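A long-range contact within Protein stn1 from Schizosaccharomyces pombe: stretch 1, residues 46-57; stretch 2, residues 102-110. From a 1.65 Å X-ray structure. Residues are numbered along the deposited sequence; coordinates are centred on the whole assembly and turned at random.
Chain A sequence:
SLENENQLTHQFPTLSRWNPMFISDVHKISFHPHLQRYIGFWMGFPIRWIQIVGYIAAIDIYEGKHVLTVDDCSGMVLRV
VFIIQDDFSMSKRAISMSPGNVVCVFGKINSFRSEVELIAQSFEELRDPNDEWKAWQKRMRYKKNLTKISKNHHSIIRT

Stretch 1, residues 46-57: PIRWIQIVGYIA
Stretch 2, residues 102-110: VVCVFGKIN

Residues 49-57 and 102-110 form neighbouring antiparallel β-strands whose N-to-C directions diverge by 143° and whose axes approach to 4.6 Å. Backbone torsions are extended throughout the paired segment, except that Arg 48 (phi/psi -137/-54°) interrupts the strand between Ile 47 and Trp 49. The register pairs Trp 49 with Lys 108, Gln 51 with Phe 106, Val 53 with Cys 104 and Tyr 55 with Val 102 as non-hydrogen-bonded pairs, with CA-CA distances of 4.0-4.6 Å. Between them lie the wider hydrogen-bonded pairs, each joined by two reciprocal bonds: Ile 50 N to Gly 107 O (2.8 Å) and Gly 107 N to Ile 50 O (2.9 Å); Ile 52 N to Val 105 O and Val 105 N to Ile 52 O (both 2.9 Å); Gly 54 N to Val 103 O (3.1 Å) and Val 103 N to Gly 54 O (2.9 Å). Ile 109 N extends the ladder to Arg 48 O (3.2 Å). CA-H...O contacts supplement it, the shortest from Gln 51 CA to Val 105 O (3.1 Å).

Side chains alternate between the two faces. On the face carrying Trp 49 (chi1 m, chi2 102°), Lys 108 (p, t, t, m) points a CB hydrogen at the indole pi cloud, with CB 3.6 Å from Trp 49 CZ3. Phe 106 (t, chi2 63°) brings CZ to 3.8 Å from Trp 49 CB; their rings are nearly parallel but slid apart, so they barely overlap. Farther along, close backbone pairing allows van der Waals contact: Val 53 CG2 (chi1 t) packs 3.9 Å from Cys 104 SG (chi1 t), and Tyr 55 CB (chi1 p) lies 4.2 Å from Val 102 CG2 (chi1 t).

The face carrying Ile 50, Ile 52, Val 103 and Val 105 has only aliphatic side chains, Gly 54 and Gly 107 contributing none. Ile 109 (p, t) leaves its backbone sideways, but its end comes nearer, and its CG2 lies 3.2 Å from Ile 50 CD1 (m, t), a tight apolar contact. Ile 52 CD1 (p, p) reaches 4.0 Å from Val 105 CB (chi1 t).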

ATOM      1  N   PRO A  46     -11.243  20.259   8.798  1.00 33.32           N
ATOM      2  CA  PRO A  46      -9.911  20.809   8.531  1.00 32.45           C
ATOM      3  C   PRO A  46      -8.834  19.750   8.759  1.00 30.77           C
ATOM      4  O   PRO A  46      -8.784  19.126   9.817  1.00 32.54           O
ATOM      5  CB  PRO A  46      -9.815  21.970   9.516  1.00 32.34           C
ATOM      6  CG  PRO A  46     -10.634  21.490  10.673  1.00 33.84           C
ATOM      7  CD  PRO A  46     -11.840  20.887   9.992  1.00 33.64           C
ATOM      8  N   ILE A  47      -7.977  19.548   7.766  1.00 29.67           N
ATOM      9  CA  ILE A  47      -6.925  18.540   7.865  1.00 29.95           C
ATOM     10  C   ILE A  47      -5.538  19.095   7.556  1.00 28.55           C
ATOM     11  O   ILE A  47      -5.354  19.833   6.587  1.00 29.07           O
ATOM     12  CB  ILE A  47      -7.193  17.362   6.894  1.00 29.51           C
ATOM     13  CG1 ILE A  47      -8.533  16.699   7.224  1.00 31.67           C
ATOM     14  CG2 ILE A  47      -6.066  16.340   6.987  1.00 29.18           C
ATOM     15  CD1 ILE A  47      -8.581  16.046   8.588  1.00 32.12           C
ATOM     16  N   ARG A  48      -4.564  18.715   8.377  1.00 27.06           N
ATOM     17  CA  ARG A  48      -3.185  19.148   8.193  1.00 25.40           C
ATOM     18  C   ARG A  48      -2.229  17.976   8.410  1.00 23.58           C
ATOM     19  O   ARG A  48      -1.411  17.664   7.542  1.00 25.76           O
ATOM     20  CB  ARG A  48      -2.849  20.285   9.168  1.00 26.90           C
ATOM     21  CG  ARG A  48      -1.411  20.801   9.074  1.00 27.38           C
ATOM     22  CD  ARG A  48      -1.226  22.059   9.923  1.00 29.65           C
ATOM     23  NE  ARG A  48       0.174  22.463  10.061  1.00 30.13           N
ATOM     24  CZ  ARG A  48       0.947  22.886   9.063  1.00 31.37           C
ATOM     25  NH1 ARG A  48       0.467  22.968   7.830  1.00 31.62           N
ATOM     26  NH2 ARG A  48       2.206  23.231   9.302  1.00 31.45           N
ATOM     27  N   TRP A  49      -2.343  17.324   9.564  1.00 22.44           N
ATOM     28  CA  TRP A  49      -1.476  16.193   9.889  1.00 21.71           C
ATOM     29  C   TRP A  49      -2.163  14.872   9.557  1.00 21.23           C
ATOM     30  O   TRP A  49      -3.283  14.611  10.003  1.00 21.21           O
ATOM     31  CB  TRP A  49      -1.082  16.245  11.361  1.00 22.32           C
ATOM     32  CG  TRP A  49      -0.288  17.479  11.684  1.00 25.77           C
ATOM     33  CD1 TRP A  49      -0.743  18.616  12.295  1.00 26.18           C
ATOM     34  CD2 TRP A  49       1.083  17.727  11.349  1.00 26.59           C
ATOM     35  NE1 TRP A  49       0.264  19.558  12.360  1.00 27.14           N
ATOM     36  CE2 TRP A  49       1.394  19.035  11.785  1.00 26.26           C
ATOM     37  CE3 TRP A  49       2.079  16.967  10.717  1.00 27.52           C
ATOM     38  CZ2 TRP A  49       2.662  19.599  11.611  1.00 27.89           C
ATOM     39  CZ3 TRP A  49       3.340  17.532  10.543  1.00 27.45           C
ATOM     40  CH2 TRP A  49       3.618  18.836  10.990  1.00 28.94           C
ATOM     41  N   ILE A  50      -1.464  14.043   8.784  1.00 20.06           N
ATOM     42  CA  ILE A  50      -1.998  12.763   8.320  1.00 19.78           C
ATOM     43  C   ILE A  50      -1.019  11.602   8.477  1.00 17.94           C
ATOM     44  O   ILE A  50       0.198  11.797   8.518  1.00 18.02           O
ATOM     45  CB  ILE A  50      -2.365  12.872   6.819  1.00 21.75           C
ATOM     46  CG1 ILE A  50      -3.391  13.988   6.621  1.00 22.28           C
ATOM     47  CG2 ILE A  50      -2.906  11.548   6.301  1.00 27.03           C
ATOM     48  CD1 ILE A  50      -3.670  14.298   5.175  1.00 27.57           C
ATOM     49  N   GLN A  51      -1.564  10.390   8.556  1.00 17.00           N
ATOM     50  CA  GLN A  51      -0.749   9.186   8.661  1.00 16.57           C
ATOM     51  C   GLN A  51      -1.194   8.236   7.548  1.00 16.57           C
ATOM     52  O   GLN A  51      -2.394   8.039   7.337  1.00 17.53           O
ATOM     53  CB  GLN A  51      -0.962   8.500  10.012  1.00 17.08           C
ATOM     54  CG  GLN A  51      -0.046   7.300  10.246  1.00 19.55           C
ATOM     55  CD  GLN A  51      -0.556   6.387  11.349  1.00 21.09           C
ATOM     56  OE1 GLN A  51      -1.584   5.727  11.195  1.00 22.26           O
ATOM     57  NE2 GLN A  51       0.158   6.350  12.470  1.00 23.45           N
ATOM     58  N   ILE A  52      -0.232   7.665   6.833  1.00 15.61           N
ATOM     59  CA  ILE A  52      -0.545   6.714   5.774  1.00 15.99           C
ATOM     60  C   ILE A  52       0.300   5.460   5.965  1.00 16.03           C
ATOM     61  O   ILE A  52       1.347   5.496   6.621  1.00 14.23           O
ATOM     62  CB  ILE A  52      -0.310   7.314   4.350  1.00 15.34           C
ATOM     63  CG1 ILE A  52       1.153   7.728   4.152  1.00 17.73           C
ATOM     64  CG2 ILE A  52      -1.212   8.520   4.143  1.00 16.28           C
ATOM     65  CD1 ILE A  52       2.023   6.639   3.595  1.00 20.15           C
ATOM     66  N   VAL A  53      -0.178   4.345   5.418  1.00 14.89           N
ATOM     67  CA  VAL A  53       0.530   3.077   5.532  1.00 14.45           C
ATOM     68  C   VAL A  53       0.455   2.333   4.207  1.00 14.83           C
ATOM     69  O   VAL A  53      -0.634   2.134   3.663  1.00 15.93           O
ATOM     70  CB  VAL A  53      -0.099   2.166   6.619  1.00 13.71           C
ATOM     71  CG1 VAL A  53       0.591   0.810   6.609  1.00 14.63           C
ATOM     72  CG2 VAL A  53       0.028   2.808   7.994  1.00 14.51           C
ATOM     73  N   GLY A  54       1.604   1.908   3.695  1.00 14.32           N
ATOM     74  CA  GLY A  54       1.610   1.195   2.428  1.00 13.62           C
ATOM     75  C   GLY A  54       2.999   0.709   2.078  1.00 15.08           C
ATOM     76  O   GLY A  54       3.938   0.932   2.840  1.00 14.98           O
ATOM     77  N   TYR A  55       3.144   0.037   0.940  1.00 13.96           N
ATOM     78  CA  TYR A  55       4.463  -0.458   0.553  1.00 14.71           C
ATOM     79  C   TYR A  55       5.141   0.539  -0.382  1.00 15.33           C
ATOM     80  O   TYR A  55       4.476   1.327  -1.055  1.00 14.88           O
ATOM     81  CB  TYR A  55       4.369  -1.843  -0.118  1.00 15.85           C
ATOM     82  CG  TYR A  55       3.750  -1.856  -1.501  1.00 15.97           C
ATOM     83  CD1 TYR A  55       2.372  -2.021  -1.673  1.00 15.23           C
ATOM     84  CD2 TYR A  55       4.538  -1.665  -2.638  1.00 16.28           C
ATOM     85  CE1 TYR A  55       1.792  -1.987  -2.951  1.00 15.09           C
ATOM     86  CE2 TYR A  55       3.968  -1.629  -3.918  1.00 16.90           C
ATOM     87  CZ  TYR A  55       2.598  -1.786  -4.061  1.00 16.92           C
ATOM     88  OH  TYR A  55       2.035  -1.694  -5.316  1.00 17.31           O
ATOM     89  N   ILE A  56       6.470   0.505  -0.407  1.00 14.31           N
ATOM     90  CA  ILE A  56       7.245   1.415  -1.241  1.00 15.21           C
ATOM     91  C   ILE A  56       7.280   0.943  -2.683  1.00 16.03           C
ATOM     92  O   ILE A  56       7.784  -0.141  -2.983  1.00 18.39           O
ATOM     93  CB  ILE A  56       8.684   1.543  -0.709  1.00 15.11           C
ATOM     94  CG1 ILE A  56       8.660   2.177   0.681  1.00 16.37           C
ATOM     95  CG2 ILE A  56       9.526   2.398  -1.662  1.00 17.44           C
ATOM     96  CD1 ILE A  56       9.993   2.133   1.387  1.00 18.25           C
ATOM     97  N   ALA A  57       6.742   1.768  -3.576  1.00 17.07           N
ATOM     98  CA  ALA A  57       6.700   1.432  -4.989  1.00 20.22           C
ATOM     99  C   ALA A  57       7.921   1.977  -5.707  1.00 21.50           C
ATOM    100  O   ALA A  57       8.346   1.432  -6.727  1.00 23.27           O
ATOM    101  CB  ALA A  57       5.433   1.993  -5.622  1.00 19.66           C
ATOM    102  N   VAL A 102       7.140  -2.087   3.759  1.00 15.19           N
ATOM    103  CA  VAL A 102       5.925  -1.407   4.190  1.00 15.96           C
ATOM    104  C   VAL A 102       6.306  -0.354   5.218  1.00 16.85           C
ATOM    105  O   VAL A 102       7.084  -0.629   6.131  1.00 16.92           O
ATOM    106  CB  VAL A 102       4.915  -2.403   4.812  1.00 16.59           C
ATOM    107  CG1 VAL A 102       3.665  -1.666   5.318  1.00 16.73           C
ATOM    108  CG2 VAL A 102       4.522  -3.435   3.773  1.00 17.70           C
ATOM    109  N   VAL A 103       5.777   0.853   5.054  1.00 17.14           N
ATOM    110  CA  VAL A 103       6.068   1.937   5.982  1.00 17.51           C
ATOM    111  C   VAL A 103       4.810   2.621   6.487  1.00 17.71           C
ATOM    112  O   VAL A 103       3.774   2.637   5.807  1.00 17.43           O
ATOM    113  CB  VAL A 103       6.961   3.043   5.339  1.00 16.91           C
ATOM    114  CG1 VAL A 103       8.335   2.480   4.986  1.00 18.93           C
ATOM    115  CG2 VAL A 103       6.272   3.628   4.102  1.00 17.24           C
ATOM    116  N   CYS A 104       4.915   3.161   7.698  1.00 17.08           N
ATOM    117  CA  CYS A 104       3.853   3.931   8.332  1.00 16.68           C
ATOM    118  C   CYS A 104       4.475   5.327   8.409  1.00 16.83           C
ATOM    119  O   CYS A 104       5.492   5.523   9.077  1.00 18.02           O
ATOM    120  CB  CYS A 104       3.561   3.418   9.743  1.00 17.55           C
ATOM    121  SG  CYS A 104       2.399   4.468  10.632  1.00 21.02           S
ATOM    122  N   VAL A 105       3.878   6.282   7.708  1.00 15.15           N
ATOM    123  CA  VAL A 105       4.409   7.641   7.666  1.00 16.90           C
ATOM    124  C   VAL A 105       3.469   8.679   8.255  1.00 16.63           C
ATOM    125  O   VAL A 105       2.276   8.689   7.956  1.00 16.91           O
ATOM    126  CB  VAL A 105       4.701   8.065   6.211  1.00 17.66           C
ATOM    127  CG1 VAL A 105       5.273   9.481   6.185  1.00 19.25           C
ATOM    128  CG2 VAL A 105       5.655   7.074   5.557  1.00 18.29           C
ATOM    129  N   PHE A 106       4.021   9.558   9.089  1.00 17.47           N
ATOM    130  CA  PHE A 106       3.241  10.634   9.685  1.00 19.58           C
ATOM    131  C   PHE A 106       3.797  11.928   9.108  1.00 19.29           C
ATOM    132  O   PHE A 106       5.011  12.130   9.102  1.00 20.37           O
ATOM    133  CB  PHE A 106       3.400  10.645  11.205  1.00 23.45           C
ATOM    134  CG  PHE A 106       2.648  11.758  11.884  1.00 29.36           C
ATOM    135  CD1 PHE A 106       1.256  11.817  11.821  1.00 31.34           C
ATOM    136  CD2 PHE A 106       3.330  12.755  12.577  1.00 30.71           C
ATOM    137  CE1 PHE A 106       0.555  12.855  12.440  1.00 32.05           C
ATOM    138  CE2 PHE A 106       2.636  13.797  13.199  1.00 30.87           C
ATOM    139  CZ  PHE A 106       1.248  13.844  13.130  1.00 33.01           C
ATOM    140  N   GLY A 107       2.925  12.800   8.616  1.00 18.63           N
ATOM    141  CA  GLY A 107       3.408  14.047   8.051  1.00 20.14           C
ATOM    142  C   GLY A 107       2.314  15.049   7.764  1.00 19.97           C
ATOM    143  O   GLY A 107       1.154  14.842   8.124  1.00 18.61           O
ATOM    144  N   LYS A 108       2.686  16.150   7.121  1.00 20.46           N
ATOM    145  CA  LYS A 108       1.718  17.178   6.781  1.00 23.40           C
ATOM    146  C   LYS A 108       1.529  17.224   5.279  1.00 22.74           C
ATOM    147  O   LYS A 108       2.454  16.955   4.515  1.00 21.80           O
ATOM    148  CB  LYS A 108       2.175  18.552   7.288  1.00 25.72           C
ATOM    149  CG  LYS A 108       3.577  18.953   6.870  1.00 29.12           C
ATOM    150  CD  LYS A 108       3.873  20.392   7.285  1.00 32.49           C
ATOM    151  CE  LYS A 108       5.340  20.751   7.104  1.00 34.99           C
ATOM    152  NZ  LYS A 108       6.219  20.033   8.069  1.00 36.40           N
ATOM    153  N   ILE A 109       0.313  17.545   4.860  1.00 26.50           N
ATOM    154  CA  ILE A 109       0.005  17.629   3.447  1.00 29.69           C
ATOM    155  C   ILE A 109       0.597  18.897   2.859  1.00 31.86           C
ATOM    156  O   ILE A 109       0.645  19.936   3.518  1.00 32.59           O
ATOM    157  CB  ILE A 109      -1.516  17.630   3.211  1.00 32.51           C
ATOM    158  CG1 ILE A 109      -2.204  18.470   4.291  1.00 33.63           C
ATOM    159  CG2 ILE A 109      -2.032  16.203   3.197  1.00 34.68           C
ATOM    160  CD1 ILE A 109      -3.717  18.522   4.174  1.00 35.21           C
ATOM    161  N   ASN A 110       1.060  18.794   1.618  1.00 33.13           N
ATOM    162  CA  ASN A 110       1.650  19.918   0.905  1.00 33.90           C
ATOM    163  C   ASN A 110       0.932  20.033  -0.433  1.00 33.76           C
ATOM    164  O   ASN A 110       0.925  19.087  -1.217  1.00 31.88           O
ATOM    165  CB  ASN A 110       3.141  19.671   0.677  1.00 35.77           C
ATOM    166  CG  ASN A 110       3.815  20.816  -0.051  1.00 39.18           C
ATOM    167  OD1 ASN A 110       3.802  21.957   0.415  1.00 41.31           O
ATOM    168  ND2 ASN A 110       4.413  20.518  -1.198  1.00 40.41           N
TER